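Local coordinates for protein N-acetylcysteine deacetylase (Bacillus subtilis, PDB 1YSJ) that probably removes the acetyl group from N-acetylcysteine, using two divalent metal ions per subunit, so that cysteine can be recovered during breakdown of S-(2-succino)cysteine, at residues 154-157 and 158-161; 170-173 and 174-177; 193-196 and 197-201. The protein carries 1 engineered substitution. All blocks are in the same frame, centred on the assembly; numbering follows the deposited sequence.

The three contacts follow one another along the chain and illustrate how short connections organise an M20 peptidase. Contact 1 lies in the loop between strand 148-154 and helix 162-168, at the nickel site. Contact 2 takes the chain from the end of that helix into strand 175-184; strands 148-154 and 175-184 lie in one eight-stranded mixed sheet, and the two contact centres are about 19 Å apart. Contact 3 leaves strand 191-194, also of that sheet, for strand 197-211 of the separate four-stranded antiparallel sheet; its centre is about 20 Å from that of contact 1 and 22 Å from that of contact 2. None of the three touches another. Metal binding, sheet construction and the passage between sheets thus fall to three separate short connections.

Contact 1: residues 154-157 and 158-161; sequences QPAE and EIAA. With NI (nickel (II) ion), chain D.
Two successive glutamates, E157 and E158, serve one nickel ion in different ways: E158 grips the metal directly, while E157 holds one of its waters. Both oxygens of E158 chelate the nickel, with OE1 and OE2 each 2.4 Å from the ion. C122 and H374 complete the protein part of this site, and C122 also binds the second nickel. Water 1, on the first nickel, donates to E157 OE1 across 2.7 Å. The carboxylate planes stand 76° apart, with E157 OE1 3.5 Å from E158 CD. E157 has CG anti to its nitrogen (chi1 -172°) and then bends at chi2, which brings OE1 round toward its neighbour and the water. The backbone folds into a type I turn from E157 to A160, closed by the hydrogen bond from A160 N to E157 O at 2.9 Å. A161, the N-cap residue of helix 162-168, donates a hydrogen bond from its N to A156 O at 3.1 Å, and A156 CB packs against I159 CG1 at 3.8 Å. D99 takes the E158 amide hydrogen and, weakly, that of E157. With an alanine at E157, water 1 would probably lose its carboxylate acceptor and be freer to shift on the nickel. A carboxylate that accepts a hydrogen bond from a metal-bound water is consistent with water activation, the role of the glutamate preceding the metal ligand in M20 relatives.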
loop_
_atom_site.group_PDB
_atom_site.type_symbol
_atom_site.label_atom_id
_atom_site.label_comp_id
_atom_site.label_asym_id
_atom_site.label_seq_id
_atom_site.Cartn_x
_atom_site.Cartn_y
_atom_site.Cartn_z
ATOM N N GLN A 154 3.770 -23.703 29.090
ATOM C CA GLN A 154 3.704 -23.648 27.646
ATOM C C GLN A 154 4.522 -22.503 27.052
ATOM O O GLN A 154 4.369 -21.350 27.460
ATOM C CB GLN A 154 2.235 -23.518 27.220
ATOM C CG GLN A 154 2.030 -23.311 25.728
ATOM C CD GLN A 154 0.749 -22.586 25.405
ATOM O OE1 GLN A 154 -0.342 -23.022 25.789
ATOM N NE2 GLN A 154 0.865 -21.477 24.677
ATOM N N PRO A 155 5.367 -22.811 26.051
ATOM C CA PRO A 155 6.099 -21.745 25.367
ATOM C C PRO A 155 5.213 -21.064 24.332
ATOM O O PRO A 155 4.161 -21.595 23.987
ATOM C CB PRO A 155 7.218 -22.507 24.653
ATOM C CG PRO A 155 6.616 -23.844 24.351
ATOM C CD PRO A 155 5.669 -24.143 25.487
ATOM N N ALA A 156 5.628 -19.886 23.868
ATOM C CA ALA A 156 5.103 -19.293 22.632
ATOM C C ALA A 156 3.585 -19.024 22.584
ATOM O O ALA A 156 2.937 -19.269 21.557
ATOM C CB ALA A 156 5.539 -20.138 21.421
ATOM N N GLU A 157 3.022 -18.524 23.684
ATOM C CA GLU A 157 1.623 -18.091 23.679
ATOM C C GLU A 157 1.467 -16.835 22.822
ATOM O O GLU A 157 0.496 -16.694 22.074
ATOM C CB GLU A 157 1.122 -17.828 25.101
ATOM C CG GLU A 157 -0.384 -17.551 25.223
ATOM C CD GLU A 157 -0.782 -16.120 24.851
ATOM O OE1 GLU A 157 -0.006 -15.174 25.120
ATOM O OE2 GLU A 157 -1.886 -15.941 24.291
ATOM N N GLU A 158 2.442 -15.935 22.923
ATOM C CA GLU A 158 2.355 -14.635 22.267
ATOM C C GLU A 158 2.316 -14.716 20.742
ATOM O O GLU A 158 1.833 -13.797 20.087
ATOM C CB GLU A 158 3.476 -13.703 22.743
ATOM C CG GLU A 158 3.444 -13.400 24.247
ATOM C CD GLU A 158 2.259 -12.534 24.672
ATOM O OE1 GLU A 158 1.471 -12.070 23.816
ATOM O OE2 GLU A 158 2.111 -12.304 25.887
ATOM N N ILE A 159 2.815 -15.814 20.182
ATOM C CA ILE A 159 2.761 -16.006 18.729
ATOM C C ILE A 159 1.779 -17.111 18.344
ATOM O O ILE A 159 1.738 -17.545 17.190
ATOM C CB ILE A 159 4.163 -16.247 18.115
ATOM C CG1 ILE A 159 4.851 -17.450 18.778
ATOM C CG2 ILE A 159 5.004 -14.971 18.220
ATOM C CD1 ILE A 159 6.008 -18.023 17.983
ATOM N N ALA A 160 0.992 -17.545 19.328
ATOM C CA ALA A 160 -0.075 -18.540 19.153
ATOM C C ALA A 160 0.420 -19.859 18.560
ATOM O O ALA A 160 -0.274 -20.489 17.751
ATOM C CB ALA A 160 -1.230 -17.957 18.315
ATOM N N ALA A 161 1.610 -20.284 18.984
ATOM C CA ALA A 161 2.246 -21.460 18.398
ATOM C C ALA A 161 2.528 -22.576 19.412
ATOM O O ALA A 161 2.665 -23.741 19.038
ATOM C CB ALA A 161 3.513 -21.052 17.673
HETATM NI NI NI D . 0.084 -11.083 25.525
HETATM O O HOH W 1 -1.283 -13.025 26.226
HETATM O O HOH W 2 -2.131 -10.897 24.792
#

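Contact 2: residues 170-173 and 174-177; sequences GVLN and GVSA
L172 and V175 meet across a type II beta turn, the last step of the connection by which helix 162-168 hands the chain to strand 175-184 in a beta-alpha-beta crossover from strand 148-154. The two side chains cross obliquely. One methyl of the leucine, CD2, sits over the fork of the valine, 4.0 Å from V175 CG1 and equally far from V175 CG2. In L172, CG lies anti to the carbonyl carbon (chi1 -73°) and CD1 continues the chain in extended form (chi2 -169°), which together leave CD2 facing the valine. G174 fills the third position of the turn with positive phi, where a beta carbon would run into N173 O. One step earlier the helix ends in a Schellman motif at G170, and a type I turn follows, with N173 N bonded to G170 O at 3.2 Å. Both valines and L172 are buried: L172 and V175 rest on A93 of strand 91-97, V171 and L172 on I152 of strand 148-154, and R150 NH1 ties V171 O and N173 O to the sheet. L172 O accepts the type II turn's hydrogen bond from V175 N at 3.1 Å, while V175 CB and CG2 lie against the same oxygen. The valine turns CG1 anti to its nitrogen (chi1 177°), and its CG2 is thereby left close to the leucine backbone, 3.7 Å from L172 O.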
loop_
_atom_site.group_PDB
_atom_site.type_symbol
_atom_site.label_atom_id
_atom_site.label_comp_id
_atom_site.label_asym_id
_atom_site.label_seq_id
_atom_site.Cartn_x
_atom_site.Cartn_y
_atom_site.Cartn_z
ATOM N N GLY A 170 1.538 -34.808 22.312
ATOM C CA GLY A 170 0.727 -35.830 22.981
ATOM C C GLY A 170 0.520 -35.584 24.464
ATOM O O GLY A 170 0.138 -36.491 25.203
ATOM N N VAL A 171 0.751 -34.344 24.894
ATOM C CA VAL A 171 0.703 -33.976 26.312
ATOM C C VAL A 171 -0.721 -34.080 26.880
ATOM O O VAL A 171 -0.897 -34.321 28.074
ATOM C CB VAL A 171 1.328 -32.554 26.543
ATOM C CG1 VAL A 171 1.045 -32.002 27.952
ATOM C CG2 VAL A 171 2.827 -32.572 26.269
ATOM N N LEU A 172 -1.729 -33.923 26.024
ATOM C CA LEU A 172 -3.127 -33.984 26.467
ATOM C C LEU A 172 -3.813 -35.335 26.254
ATOM O O LEU A 172 -5.020 -35.469 26.475
ATOM C CB LEU A 172 -3.958 -32.850 25.848
ATOM C CG LEU A 172 -3.753 -31.419 26.368
ATOM C CD1 LEU A 172 -4.844 -30.524 25.812
ATOM C CD2 LEU A 172 -3.766 -31.341 27.887
ATOM N N ASN A 173 -3.046 -36.335 25.829
ATOM C CA ASN A 173 -3.563 -37.696 25.739
ATOM C C ASN A 173 -3.994 -38.190 27.116
ATOM O O ASN A 173 -3.206 -38.166 28.068
ATOM C CB ASN A 173 -2.530 -38.643 25.109
ATOM C CG ASN A 173 -2.278 -38.344 23.632
ATOM O OD1 ASN A 173 -3.049 -37.629 22.981
ATOM N ND2 ASN A 173 -1.189 -38.892 23.099
ATOM N N GLY A 174 -5.260 -38.596 27.215
ATOM C CA GLY A 174 -5.831 -39.102 28.463
ATOM C C GLY A 174 -6.332 -38.045 29.434
ATOM O O GLY A 174 -6.856 -38.384 30.495
ATOM N N VAL A 175 -6.175 -36.771 29.073
ATOM C CA VAL A 175 -6.601 -35.648 29.917
ATOM C C VAL A 175 -8.092 -35.326 29.717
ATOM O O VAL A 175 -8.554 -35.166 28.590
ATOM C CB VAL A 175 -5.713 -34.391 29.682
ATOM C CG1 VAL A 175 -6.196 -33.211 30.507
ATOM C CG2 VAL A 175 -4.258 -34.687 30.029
ATOM N N SER A 176 -8.827 -35.231 30.824
ATOM C CA SER A 176 -10.272 -35.008 30.807
ATOM C C SER A 176 -10.659 -33.537 30.749
ATOM O O SER A 176 -11.668 -33.183 30.144
ATOM C CB SER A 176 -10.925 -35.641 32.040
ATOM O OG SER A 176 -10.758 -37.045 32.042
ATOM N N ALA A 177 -9.866 -32.690 31.399
ATOM C CA ALA A 177 -10.161 -31.260 31.487
ATOM C C ALA A 177 -8.893 -30.437 31.588
ATOM O O ALA A 177 -7.880 -30.914 32.091
ATOM C CB ALA A 177 -11.055 -30.982 32.677
#

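Contact 3: residues 193-196 and 197-201; sequences GVKE and GPLMA
The passage between the protein's two sheets turns on K195, whose side chain reaches forward to P198 and L199. Strand 191-194 belongs to the large mixed sheet, strand 197-211 to the antiparallel four-stranded sheet, which in M20 peptidases forms the second, dimerisation domain; this short link is therefore probably part of the interdomain connection. K195 starts with CG tucked between its own nitrogen and carbonyl carbon (chi1 80°), runs straight through chi2, then bends at chi3 and chi4, turning the ammonium in over the bend at G197. There K195 NZ donates to two carbonyls: E196 O at 2.8 Å, tilted a little from the carbonyl plane, and P198 O, also at 2.8 Å, from above its plane. The lysine in this way bridges the bend, joining loop residue E196 to P198, already in strand 197-211. Its aliphatic part lies obliquely across L199, with K195 CD 3.9 Å from L199 CD1. L199 itself is buried against F362 and W364 of strand 360-366, so the lysine's methylenes cover a leucine that packs on that strand. At G197 phi is positive, and a beta carbon would collide with E196 O and with P198 CD. G197 and L199 pair by backbone with N320 and V318 of strand 306-320, while the N320 side-chain ND2 bonds K195 O. Next to the ammonium, K195 CE comes to 3.5 Å from P198 O.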
loop_
_atom_site.group_PDB
_atom_site.type_symbol
_atom_site.label_atom_id
_atom_site.label_comp_id
_atom_site.label_asym_id
_atom_site.label_seq_id
_atom_site.Cartn_x
_atom_site.Cartn_y
_atom_site.Cartn_z
ATOM N N GLY A 193 -12.423 -13.885 37.728
ATOM C CA GLY A 193 -13.443 -13.627 36.705
ATOM C C GLY A 193 -13.955 -14.910 36.080
ATOM O O GLY A 193 -13.180 -15.684 35.519
ATOM N N VAL A 194 -15.266 -15.124 36.161
ATOM C CA VAL A 194 -15.873 -16.410 35.820
ATOM C C VAL A 194 -17.093 -16.278 34.893
ATOM O O VAL A 194 -18.056 -15.581 35.222
ATOM C CB VAL A 194 -16.271 -17.186 37.123
ATOM C CG1 VAL A 194 -17.110 -18.411 36.807
ATOM C CG2 VAL A 194 -15.033 -17.594 37.920
ATOM N N LYS A 195 -17.039 -16.949 33.740
ATOM C CA LYS A 195 -18.216 -17.110 32.869
ATOM C C LYS A 195 -18.158 -18.405 32.047
ATOM O O LYS A 195 -17.072 -18.882 31.711
ATOM C CB LYS A 195 -18.410 -15.894 31.946
ATOM C CG LYS A 195 -17.515 -15.869 30.704
ATOM C CD LYS A 195 -17.757 -14.633 29.825
ATOM C CE LYS A 195 -19.160 -14.599 29.211
ATOM N NZ LYS A 195 -19.429 -15.742 28.294
ATOM N N GLU A 196 -19.326 -18.966 31.737
ATOM C CA GLU A 196 -19.417 -20.077 30.787
ATOM C C GLU A 196 -19.468 -19.532 29.354
ATOM O O GLU A 196 -19.819 -18.371 29.135
ATOM C CB GLU A 196 -20.610 -21.012 31.106
ATOM C CG GLU A 196 -22.008 -20.444 30.835
ATOM C CD GLU A 196 -23.139 -21.201 31.559
ATOM O OE1 GLU A 196 -23.182 -22.454 31.527
ATOM O OE2 GLU A 196 -24.012 -20.530 32.149
ATOM N N GLY A 197 -19.090 -20.365 28.388
ATOM C CA GLY A 197 -19.114 -19.982 26.981
ATOM C C GLY A 197 -17.975 -19.064 26.567
ATOM O O GLY A 197 -16.898 -19.091 27.177
ATOM N N PRO A 198 -18.209 -18.235 25.528
ATOM C CA PRO A 198 -17.193 -17.383 24.898
ATOM C C PRO A 198 -16.619 -16.322 25.834
ATOM O O PRO A 198 -17.368 -15.520 26.404
ATOM C CB PRO A 198 -17.959 -16.711 23.749
ATOM C CG PRO A 198 -19.180 -17.550 23.547
ATOM C CD PRO A 198 -19.526 -18.070 24.891
ATOM N N LEU A 199 -15.295 -16.325 25.977
ATOM C CA LEU A 199 -14.593 -15.362 26.823
ATOM C C LEU A 199 -13.695 -14.449 25.993
ATOM O O LEU A 199 -13.645 -13.239 26.219
ATOM C CB LEU A 199 -13.767 -16.088 27.895
ATOM C CG LEU A 199 -12.948 -15.238 28.876
ATOM C CD1 LEU A 199 -13.854 -14.433 29.793
ATOM C CD2 LEU A 199 -12.011 -16.103 29.691
HETATM N N MSE A 200 -12.980 -15.043 25.042
HETATM C CA MSE A 200 -12.033 -14.311 24.206
HETATM C C MSE A 200 -12.281 -14.623 22.745
HETATM O O MSE A 200 -12.641 -15.742 22.396
HETATM C CB MSE A 200 -10.589 -14.652 24.585
HETATM C CG MSE A 200 -10.277 -14.434 26.050
HETATM SE SE MSE A 200 -8.417 -14.733 26.465
HETATM C CE MSE A 200 -7.653 -13.110 25.638
ATOM N N ALA A 201 -12.080 -13.624 21.897
ATOM C CA ALA A 201 -12.443 -13.708 20.491
ATOM C C ALA A 201 -11.591 -14.696 19.699
ATOM O O ALA A 201 -10.437 -14.960 20.039
ATOM C CB ALA A 201 -12.371 -12.323 19.855
#